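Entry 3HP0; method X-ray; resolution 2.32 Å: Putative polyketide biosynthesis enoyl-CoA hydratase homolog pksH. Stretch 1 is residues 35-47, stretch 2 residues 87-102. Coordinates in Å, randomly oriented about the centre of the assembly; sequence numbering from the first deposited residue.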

ATOM      1  N   LEU A  35      -2.050  -3.931  12.429  1.00 60.99           N
ATOM      2  CA  LEU A  35      -1.936  -4.506  11.095  1.00 60.69           C
ATOM      3  C   LEU A  35      -0.503  -4.446  10.570  1.00 60.02           C
ATOM      4  O   LEU A  35      -0.032  -5.388   9.939  1.00 59.61           O
ATOM      5  CB  LEU A  35      -2.879  -3.774  10.131  1.00 60.86           C
ATOM      6  CG  LEU A  35      -2.913  -4.230   8.668  1.00 60.09           C
ATOM      7  CD1 LEU A  35      -4.260  -3.911   8.060  1.00 59.86           C
ATOM      8  CD2 LEU A  35      -1.810  -3.551   7.891  1.00 61.07           C
ATOM      9  N   ILE A  36       0.185  -3.338  10.832  1.00 58.56           N
ATOM     10  CA  ILE A  36       1.565  -3.164  10.385  1.00 57.30           C
ATOM     11  C   ILE A  36       2.501  -4.158  11.061  1.00 57.55           C
ATOM     12  O   ILE A  36       3.383  -4.741  10.423  1.00 57.51           O
ATOM     13  CB  ILE A  36       2.070  -1.746  10.692  1.00 55.63           C
ATOM     14  CG1 ILE A  36       1.260  -0.726   9.896  1.00 54.93           C
ATOM     15  CG2 ILE A  36       3.550  -1.636  10.366  1.00 55.52           C
ATOM     16  CD1 ILE A  36       1.654   0.708  10.169  1.00 55.83           C
ATOM     17  N   GLU A  37       2.304  -4.335  12.361  1.00 57.86           N
ATOM     18  CA  GLU A  37       3.115  -5.249  13.149  1.00 58.25           C
ATOM     19  C   GLU A  37       2.908  -6.699  12.708  1.00 56.53           C
ATOM     20  O   GLU A  37       3.870  -7.447  12.542  1.00 55.73           O
ATOM     21  CB  GLU A  37       2.781  -5.085  14.640  1.00 60.92           C
ATOM     22  CG  GLU A  37       3.545  -6.018  15.578  1.00 64.71           C
ATOM     23  CD  GLU A  37       5.050  -5.994  15.347  1.00 67.22           C
ATOM     24  OE1 GLU A  37       5.500  -6.412  14.257  1.00 68.78           O
ATOM     25  OE2 GLU A  37       5.789  -5.559  16.254  1.00 68.36           O
ATOM     26  N   GLU A  38       1.656  -7.093  12.511  1.00 55.17           N
ATOM     27  CA  GLU A  38       1.344  -8.453  12.086  1.00 55.07           C
ATOM     28  C   GLU A  38       1.972  -8.795  10.735  1.00 53.07           C
ATOM     29  O   GLU A  38       2.398  -9.927  10.511  1.00 51.96           O
ATOM     30  CB  GLU A  38      -0.172  -8.644  12.018  1.00 57.28           C
ATOM     31  CG  GLU A  38      -0.826  -8.796  13.378  1.00 61.71           C
ATOM     32  CD  GLU A  38      -2.342  -8.770  13.301  1.00 65.00           C
ATOM     33  OE1 GLU A  38      -2.896  -9.284  12.304  1.00 66.83           O
ATOM     34  OE2 GLU A  38      -2.983  -8.249  14.240  1.00 66.00           O
ATOM     35  N   CYS A  39       2.023  -7.812   9.839  1.00 52.00           N
ATOM     36  CA  CYS A  39       2.604  -7.999   8.512  1.00 49.72           C
ATOM     37  C   CYS A  39       4.115  -8.164   8.602  1.00 49.80           C
ATOM     38  O   CYS A  39       4.685  -9.078   8.002  1.00 50.37           O
ATOM     39  CB  CYS A  39       2.277  -6.808   7.610  1.00 48.63           C
ATOM     40  SG  CYS A  39       0.554  -6.712   7.070  1.00 46.00           S
ATOM     41  N   LEU A  40       4.763  -7.279   9.349  1.00 49.06           N
ATOM     42  CA  LEU A  40       6.209  -7.353   9.511  1.00 50.08           C
ATOM     43  C   LEU A  40       6.571  -8.714  10.084  1.00 50.16           C
ATOM     44  O   LEU A  40       7.599  -9.298   9.750  1.00 51.16           O
ATOM     45  CB  LEU A  40       6.681  -6.248  10.449  1.00 49.80           C
ATOM     46  CG  LEU A  40       6.435  -4.854   9.876  1.00 50.60           C
ATOM     47  CD1 LEU A  40       6.685  -3.795  10.932  1.00 51.75           C
ATOM     48  CD2 LEU A  40       7.345  -4.652   8.677  1.00 50.19           C
ATOM     49  N   GLN A  41       5.691  -9.209  10.945  1.00 50.08           N
ATOM     50  CA  GLN A  41       5.853 -10.494  11.602  1.00 50.31           C
ATOM     51  C   GLN A  41       5.700 -11.649  10.612  1.00 48.86           C
ATOM     52  O   GLN A  41       6.422 -12.645  10.686  1.00 49.01           O
ATOM     53  CB  GLN A  41       4.806 -10.613  12.702  1.00 53.08           C
ATOM     54  CG  GLN A  41       4.850 -11.900  13.473  1.00 59.09           C
ATOM     55  CD  GLN A  41       3.664 -12.035  14.403  1.00 61.29           C
ATOM     56  OE1 GLN A  41       3.359 -11.124  15.179  1.00 62.88           O
ATOM     57  NE2 GLN A  41       2.985 -13.174  14.331  1.00 63.01           N
ATOM     58  N   VAL A  42       4.748 -11.520   9.695  1.00 46.02           N
ATOM     59  CA  VAL A  42       4.524 -12.544   8.688  1.00 44.33           C
ATOM     60  C   VAL A  42       5.679 -12.537   7.683  1.00 44.32           C
ATOM     61  O   VAL A  42       6.114 -13.592   7.215  1.00 43.83           O
ATOM     62  CB  VAL A  42       3.207 -12.300   7.922  1.00 44.43           C
ATOM     63  CG1 VAL A  42       3.073 -13.307   6.793  1.00 43.39           C
ATOM     64  CG2 VAL A  42       2.024 -12.400   8.866  1.00 43.62           C
ATOM     65  N   LEU A  43       6.171 -11.346   7.352  1.00 43.18           N
ATOM     66  CA  LEU A  43       7.263 -11.226   6.402  1.00 42.83           C
ATOM     67  C   LEU A  43       8.564 -11.792   6.949  1.00 43.29           C
ATOM     68  O   LEU A  43       9.390 -12.297   6.187  1.00 43.20           O
ATOM     69  CB  LEU A  43       7.450  -9.769   5.973  1.00 42.71           C
ATOM     70  CG  LEU A  43       6.347  -9.213   5.068  1.00 42.18           C
ATOM     71  CD1 LEU A  43       6.735  -7.827   4.592  1.00 42.88           C
ATOM     72  CD2 LEU A  43       6.135 -10.146   3.871  1.00 43.00           C
ATOM     73  N   ASN A  44       8.758 -11.702   8.261  1.00 44.66           N
ATOM     74  CA  ASN A  44       9.958 -12.262   8.879  1.00 45.93           C
ATOM     75  C   ASN A  44       9.931 -13.780   8.761  1.00 45.28           C
ATOM     76  O   ASN A  44      10.972 -14.413   8.602  1.00 46.01           O
ATOM     77  CB  ASN A  44      10.061 -11.859  10.346  1.00 49.17           C
ATOM     78  CG  ASN A  44      10.770 -10.540  10.527  1.00 53.57           C
ATOM     79  OD1 ASN A  44      11.862 -10.345   9.989  1.00 57.70           O
ATOM     80  ND2 ASN A  44      10.165  -9.626  11.283  1.00 53.02           N
ATOM     81  N   GLN A  45       8.744 -14.368   8.844  1.00 43.66           N
ATOM     82  CA  GLN A  45       8.632 -15.814   8.704  1.00 44.84           C
ATOM     83  C   GLN A  45       9.005 -16.185   7.270  1.00 43.93           C
ATOM     84  O   GLN A  45       9.632 -17.213   7.029  1.00 43.11           O
ATOM     85  CB  GLN A  45       7.205 -16.283   8.995  1.00 45.83           C
ATOM     86  CG  GLN A  45       6.764 -16.093  10.435  1.00 49.61           C
ATOM     87  CD  GLN A  45       5.340 -16.563  10.682  1.00 51.98           C
ATOM     88  OE1 GLN A  45       4.829 -16.479  11.800  1.00 54.22           O
ATOM     89  NE2 GLN A  45       4.693 -17.058   9.637  1.00 52.24           N
ATOM     90  N   CYS A  46       8.618 -15.339   6.320  1.00 43.12           N
ATOM     91  CA  CYS A  46       8.914 -15.579   4.916  1.00 42.46           C
ATOM     92  C   CYS A  46      10.375 -15.265   4.576  1.00 44.22           C
ATOM     93  O   CYS A  46      10.867 -15.644   3.517  1.00 44.46           O
ATOM     94  CB  CYS A  46       7.996 -14.730   4.031  1.00 39.26           C
ATOM     95  SG  CYS A  46       6.237 -15.049   4.237  1.00 35.39           S
ATOM     96  N   GLU A  47      11.059 -14.570   5.478  1.00 46.18           N
ATOM     97  CA  GLU A  47      12.454 -14.186   5.293  1.00 49.68           C
ATOM     98  C   GLU A  47      13.437 -15.350   5.104  1.00 50.58           C
ATOM     99  O   GLU A  47      14.272 -15.335   4.196  1.00 51.06           O
ATOM    100  CB  GLU A  47      12.891 -13.322   6.486  1.00 51.08           C
ATOM    101  CG  GLU A  47      14.394 -13.084   6.627  1.00 54.16           C
ATOM    102  CD  GLU A  47      14.985 -12.281   5.490  1.00 55.79           C
ATOM    103  OE1 GLU A  47      14.499 -11.151   5.244  1.00 56.69           O
ATOM    104  OE2 GLU A  47      15.948 -12.771   4.858  1.00 55.32           O
ATOM    105  N   GLU A  87       6.772   5.446  10.260  1.00 50.37           N
ATOM    106  CA  GLU A  87       7.988   4.718   9.931  1.00 48.32           C
ATOM    107  C   GLU A  87       7.723   3.227   9.783  1.00 44.82           C
ATOM    108  O   GLU A  87       8.216   2.599   8.852  1.00 44.66           O
ATOM    109  CB  GLU A  87       9.068   4.965  10.985  1.00 50.77           C
ATOM    110  CG  GLU A  87      10.267   4.026  10.894  1.00 55.31           C
ATOM    111  CD  GLU A  87      11.558   4.676  11.363  1.00 57.47           C
ATOM    112  OE1 GLU A  87      11.485   5.639  12.156  1.00 59.64           O
ATOM    113  OE2 GLU A  87      12.646   4.223  10.943  1.00 57.64           O
ATOM    114  N   PRO A  88       6.945   2.634  10.703  1.00 42.09           N
ATOM    115  CA  PRO A  88       6.675   1.200  10.569  1.00 40.33           C
ATOM    116  C   PRO A  88       5.998   0.879   9.227  1.00 38.94           C
ATOM    117  O   PRO A  88       6.380  -0.068   8.531  1.00 38.40           O
ATOM    118  CB  PRO A  88       5.774   0.915  11.770  1.00 40.40           C
ATOM    119  CG  PRO A  88       6.301   1.863  12.796  1.00 39.84           C
ATOM    120  CD  PRO A  88       6.465   3.136  12.002  1.00 40.78           C
ATOM    121  N   LEU A  89       4.995   1.673   8.868  1.00 35.44           N
ATOM    122  CA  LEU A  89       4.284   1.477   7.612  1.00 32.88           C
ATOM    123  C   LEU A  89       5.237   1.642   6.422  1.00 30.93           C
ATOM    124  O   LEU A  89       5.237   0.831   5.491  1.00 30.69           O
ATOM    125  CB  LEU A  89       3.141   2.489   7.487  1.00 32.53           C
ATOM    126  CG  LEU A  89       2.318   2.402   6.199  1.00 33.81           C
ATOM    127  CD1 LEU A  89       1.595   1.062   6.152  1.00 33.46           C
ATOM    128  CD2 LEU A  89       1.312   3.546   6.132  1.00 34.30           C
ATOM    129  N   TYR A  90       6.048   2.694   6.458  1.00 26.70           N
ATOM    130  CA  TYR A  90       6.984   2.958   5.373  1.00 24.68           C
ATOM    131  C   TYR A  90       7.976   1.815   5.208  1.00 26.42           C
ATOM    132  O   TYR A  90       8.228   1.367   4.090  1.00 26.14           O
ATOM    133  CB  TYR A  90       7.740   4.256   5.620  1.00 19.18           C
ATOM    134  CG  TYR A  90       8.342   4.869   4.370  1.00 18.35           C
ATOM    135  CD1 TYR A  90       7.660   5.867   3.662  1.00 14.64           C
ATOM    136  CD2 TYR A  90       9.602   4.471   3.906  1.00 15.05           C
ATOM    137  CE1 TYR A  90       8.216   6.457   2.544  1.00 14.18           C
ATOM    138  CE2 TYR A  90      10.169   5.060   2.770  1.00 14.14           C
ATOM    139  CZ  TYR A  90       9.475   6.056   2.102  1.00 17.32           C
ATOM    140  OH  TYR A  90      10.046   6.688   1.020  1.00 19.33           O
ATOM    141  N   ASP A  91       8.529   1.340   6.323  1.00 28.20           N
ATOM    142  CA  ASP A  91       9.494   0.243   6.290  1.00 28.54           C
ATOM    143  C   ASP A  91       8.871  -1.052   5.809  1.00 27.02           C
ATOM    144  O   ASP A  91       9.539  -1.867   5.182  1.00 25.30           O
ATOM    145  CB  ASP A  91      10.130   0.040   7.664  1.00 30.36           C
ATOM    146  CG  ASP A  91      11.096   1.144   8.007  1.00 33.13           C
ATOM    147  OD1 ASP A  91      11.859   1.549   7.104  1.00 35.19           O
ATOM    148  OD2 ASP A  91      11.097   1.605   9.166  1.00 36.99           O
ATOM    149  N   LEU A  92       7.591  -1.232   6.111  1.00 27.00           N
ATOM    150  CA  LEU A  92       6.852  -2.407   5.670  1.00 26.48           C
ATOM    151  C   LEU A  92       6.782  -2.369   4.140  1.00 26.86           C
ATOM    152  O   LEU A  92       7.119  -3.346   3.462  1.00 28.70           O
ATOM    153  CB  LEU A  92       5.447  -2.379   6.251  1.00 26.64           C
ATOM    154  CG  LEU A  92       4.413  -3.375   5.729  1.00 28.56           C
ATOM    155  CD1 LEU A  92       4.933  -4.800   5.827  1.00 28.88           C
ATOM    156  CD2 LEU A  92       3.136  -3.197   6.531  1.00 27.99           C
ATOM    157  N   TRP A  93       6.365  -1.231   3.596  1.00 24.68           N
ATOM    158  CA  TRP A  93       6.273  -1.100   2.151  1.00 22.69           C
ATOM    159  C   TRP A  93       7.648  -1.283   1.531  1.00 23.27           C
ATOM    160  O   TRP A  93       7.769  -1.814   0.428  1.00 20.96           O
ATOM    161  CB  TRP A  93       5.690   0.260   1.766  1.00 21.29           C
ATOM    162  CG  TRP A  93       4.219   0.386   2.081  1.00 21.10           C
ATOM    163  CD1 TRP A  93       3.337  -0.634   2.291  1.00 20.80           C
ATOM    164  CD2 TRP A  93       3.464   1.596   2.186  1.00 19.91           C
ATOM    165  NE1 TRP A  93       2.079  -0.135   2.522  1.00 22.15           N
ATOM    166  CE2 TRP A  93       2.127   1.232   2.464  1.00 21.36           C
ATOM    167  CE3 TRP A  93       3.787   2.957   2.077  1.00 20.03           C
ATOM    168  CZ2 TRP A  93       1.109   2.180   2.634  1.00 22.36           C
ATOM    169  CZ3 TRP A  93       2.778   3.900   2.247  1.00 20.41           C
ATOM    170  CH2 TRP A  93       1.454   3.506   2.522  1.00 21.38           C
HETATM  171  N   MSE A  94       8.687  -0.854   2.248  1.00 23.75           N
HETATM  172  CA  MSE A  94      10.055  -1.006   1.749  1.00 24.71           C
HETATM  173  C   MSE A  94      10.445  -2.479   1.742  1.00 21.71           C
HETATM  174  O   MSE A  94      11.113  -2.952   0.829  1.00 20.42           O
HETATM  175  CB  MSE A  94      11.048  -0.238   2.617  1.00 27.26           C
HETATM  176  CG  MSE A  94      10.955   1.268   2.499  1.00 37.15           C
HETATM  177 SE   MSE A  94      12.625   2.128   3.024  1.00 50.44          SE
HETATM  178  CE  MSE A  94      13.530   2.027   1.311  1.00 45.23           C
ATOM    179  N   LYS A  95      10.010  -3.198   2.767  1.00 22.21           N
ATOM    180  CA  LYS A  95      10.311  -4.618   2.910  1.00 24.51           C
ATOM    181  C   LYS A  95       9.733  -5.369   1.703  1.00 24.83           C
ATOM    182  O   LYS A  95      10.392  -6.235   1.116  1.00 25.35           O
ATOM    183  CB  LYS A  95       9.686  -5.146   4.206  1.00 27.43           C
ATOM    184  CG  LYS A  95      10.396  -6.325   4.846  1.00 32.73           C
ATOM    185  CD  LYS A  95      11.711  -5.879   5.470  1.00 39.74           C
ATOM    186  CE  LYS A  95      12.149  -6.817   6.597  1.00 41.40           C
ATOM    187  NZ  LYS A  95      13.366  -6.317   7.324  1.00 42.49           N
ATOM    188  N   LEU A  96       8.495  -5.033   1.346  1.00 23.30           N
ATOM    189  CA  LEU A  96       7.834  -5.655   0.212  1.00 21.97           C
ATOM    190  C   LEU A  96       8.692  -5.538  -1.031  1.00 21.82           C
ATOM    191  O   LEU A  96       8.730  -6.456  -1.846  1.00 21.44           O
ATOM    192  CB  LEU A  96       6.482  -4.991  -0.043  1.00 24.87           C
ATOM    193  CG  LEU A  96       5.220  -5.502   0.654  1.00 24.17           C
ATOM    194  CD1 LEU A  96       5.532  -6.468   1.780  1.00 27.05           C
ATOM    195  CD2 LEU A  96       4.457  -4.301   1.156  1.00 26.12           C
ATOM    196  N   GLN A  97       9.383  -4.410  -1.180  1.00 20.95           N
ATOM    197  CA  GLN A  97      10.247  -4.199  -2.342  1.00 22.18           C
ATOM    198  C   GLN A  97      11.635  -4.817  -2.185  1.00 22.83           C
ATOM    199  O   GLN A  97      12.343  -5.034  -3.170  1.00 23.03           O
ATOM    200  CB  GLN A  97      10.487  -2.715  -2.582  1.00 23.29           C
ATOM    201  CG  GLN A  97       9.307  -1.870  -2.870  1.00 24.81           C
ATOM    202  CD  GLN A  97       9.729  -0.574  -3.530  1.00 28.74           C
ATOM    203  OE1 GLN A  97      10.417   0.253  -2.922  1.00 29.42           O
ATOM    204  NE2 GLN A  97       9.335  -0.397  -4.787  1.00 28.69           N
ATOM    205  N   THR A  98      12.023  -5.094  -0.950  1.00 22.14           N
ATOM    206  CA  THR A  98      13.364  -5.584  -0.686  1.00 24.78           C
ATOM    207  C   THR A  98      13.550  -7.032  -0.236  1.00 22.64           C
ATOM    208  O   THR A  98      14.602  -7.615  -0.456  1.00 21.25           O
ATOM    209  CB  THR A  98      14.045  -4.666   0.367  1.00 26.30           C
ATOM    210  OG1 THR A  98      14.028  -3.311  -0.102  1.00 29.18           O
ATOM    211  CG2 THR A  98      15.490  -5.071   0.573  1.00 32.76           C
ATOM    212  N   GLY A  99      12.536  -7.603   0.392  1.00 21.54           N
ATOM    213  CA  GLY A  99      12.655  -8.956   0.894  1.00 23.80           C
ATOM    214  C   GLY A  99      12.995 -10.060  -0.088  1.00 25.03           C
ATOM    215  O   GLY A  99      12.784  -9.927  -1.294  1.00 22.62           O
ATOM    216  N   PRO A 100      13.517 -11.188   0.421  1.00 26.40           N
ATOM    217  CA  PRO A 100      13.893 -12.337  -0.407  1.00 26.28           C
ATOM    218  C   PRO A 100      12.657 -13.123  -0.852  1.00 25.55           C
ATOM    219  O   PRO A 100      12.455 -14.276  -0.467  1.00 25.88           O
ATOM    220  CB  PRO A 100      14.797 -13.139   0.518  1.00 26.32           C
ATOM    221  CG  PRO A 100      14.108 -12.968   1.847  1.00 26.26           C
ATOM    222  CD  PRO A 100      13.739 -11.477   1.854  1.00 26.57           C
ATOM    223  N   TYR A 101      11.833 -12.470  -1.663  1.00 23.93           N
ATOM    224  CA  TYR A 101      10.619 -13.060  -2.215  1.00 22.43           C
ATOM    225  C   TYR A 101       9.946 -12.047  -3.122  1.00 20.50           C
ATOM    226  O   TYR A 101      10.138 -10.847  -2.978  1.00 17.77           O
ATOM    227  CB  TYR A 101       9.651 -13.486  -1.107  1.00 21.76           C
ATOM    228  CG  TYR A 101       9.619 -12.540   0.065  1.00 25.39           C
ATOM    229  CD1 TYR A 101       9.209 -11.212  -0.097  1.00 23.01           C
ATOM    230  CD2 TYR A 101      10.047 -12.953   1.329  1.00 23.18           C
ATOM    231  CE1 TYR A 101       9.231 -10.318   0.957  1.00 21.35           C
ATOM    232  CE2 TYR A 101      10.073 -12.061   2.400  1.00 24.73           C
ATOM    233  CZ  TYR A 101       9.666 -10.738   2.203  1.00 26.35           C
ATOM    234  OH  TYR A 101       9.735  -9.832   3.237  1.00 25.23           O
ATOM    235  N   VAL A 102       9.174 -12.551  -4.073  1.00 19.97           N
ATOM    236  CA  VAL A 102       8.455 -11.709  -5.002  1.00 19.49           C
ATOM    237  C   VAL A 102       7.119 -11.389  -4.359  1.00 19.64           C
ATOM    238  O   VAL A 102       6.364 -12.301  -4.005  1.00 20.83           O
ATOM    239  CB  VAL A 102       8.267 -12.448  -6.344  1.00 20.05           C
ATOM    240  CG1 VAL A 102       7.320 -11.685  -7.253  1.00 18.14           C
ATOM    241  CG2 VAL A 102       9.641 -12.620  -7.016  1.00 18.53           C
TER
HETATM  242  O   HOH W   1      11.141 -10.650   5.241  1.00 39.50           O

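Residues 35-47 are helical, and residues 87-98 form a second helix that runs in roughly the same direction: the N-to-C vectors differ by 32° and the axes approach to 9.7 Å. The CA atoms of I36 and L89 lie 6.1 Å apart and those of L40 and L92 6.3 Å, so the register advances along both helices together. Within each helix the backbone polar groups are largely satisfied by bonds such as L43 N to C39 O (2.8 Å) and D91 N to E87 O (2.8 Å). No direct hydrogen bond crosses between the stretches, which together bury 657 Å².

Apolar packing therefore carries most of the contact. L92 is a knob in a hole made by I36, C39, L40 and L43; its CD1 lies 3.7 Å from both L40 CD2 and L43 CD1, and 3.8 Å from C39 CB. At one end of this cluster, I36 spans two neighbours, with CG2 3.7 Å from P88 CB and CD1 3.5 Å from L89 CB. At the other, L43 CD1 approaches L96 CD1 to 3.3 Å, a tight methyl contact.

Beyond T98, whose OG1 donates to M94 O (3.1 Å), G99 leaves helical phi/psi, and P100 and Y101 continue the interface as loop. P100 CG lies 3.3 Å from E47 O, a van der Waals contact. The Y101 ring meets C46 edge-on at the carbonyl, with C46 O 3.6 Å from Y101 CD2, while C46 CB is 3.8 Å from Y101 CE2. L43 CD2 adds an apolar contact to Y101 CZ at 3.9 Å.

Polar linkage is indirect. Water 1 donates to L43 O (water O to L43 O, 2.6 Å) and hydrogen-bonds Y101 OH (water O to Y101 OH, 2.6 Å), bridging a helix carbonyl to the tyrosine hydroxyl. Its donation to E47 OE1 is weak, at 3.4 Å from the water O.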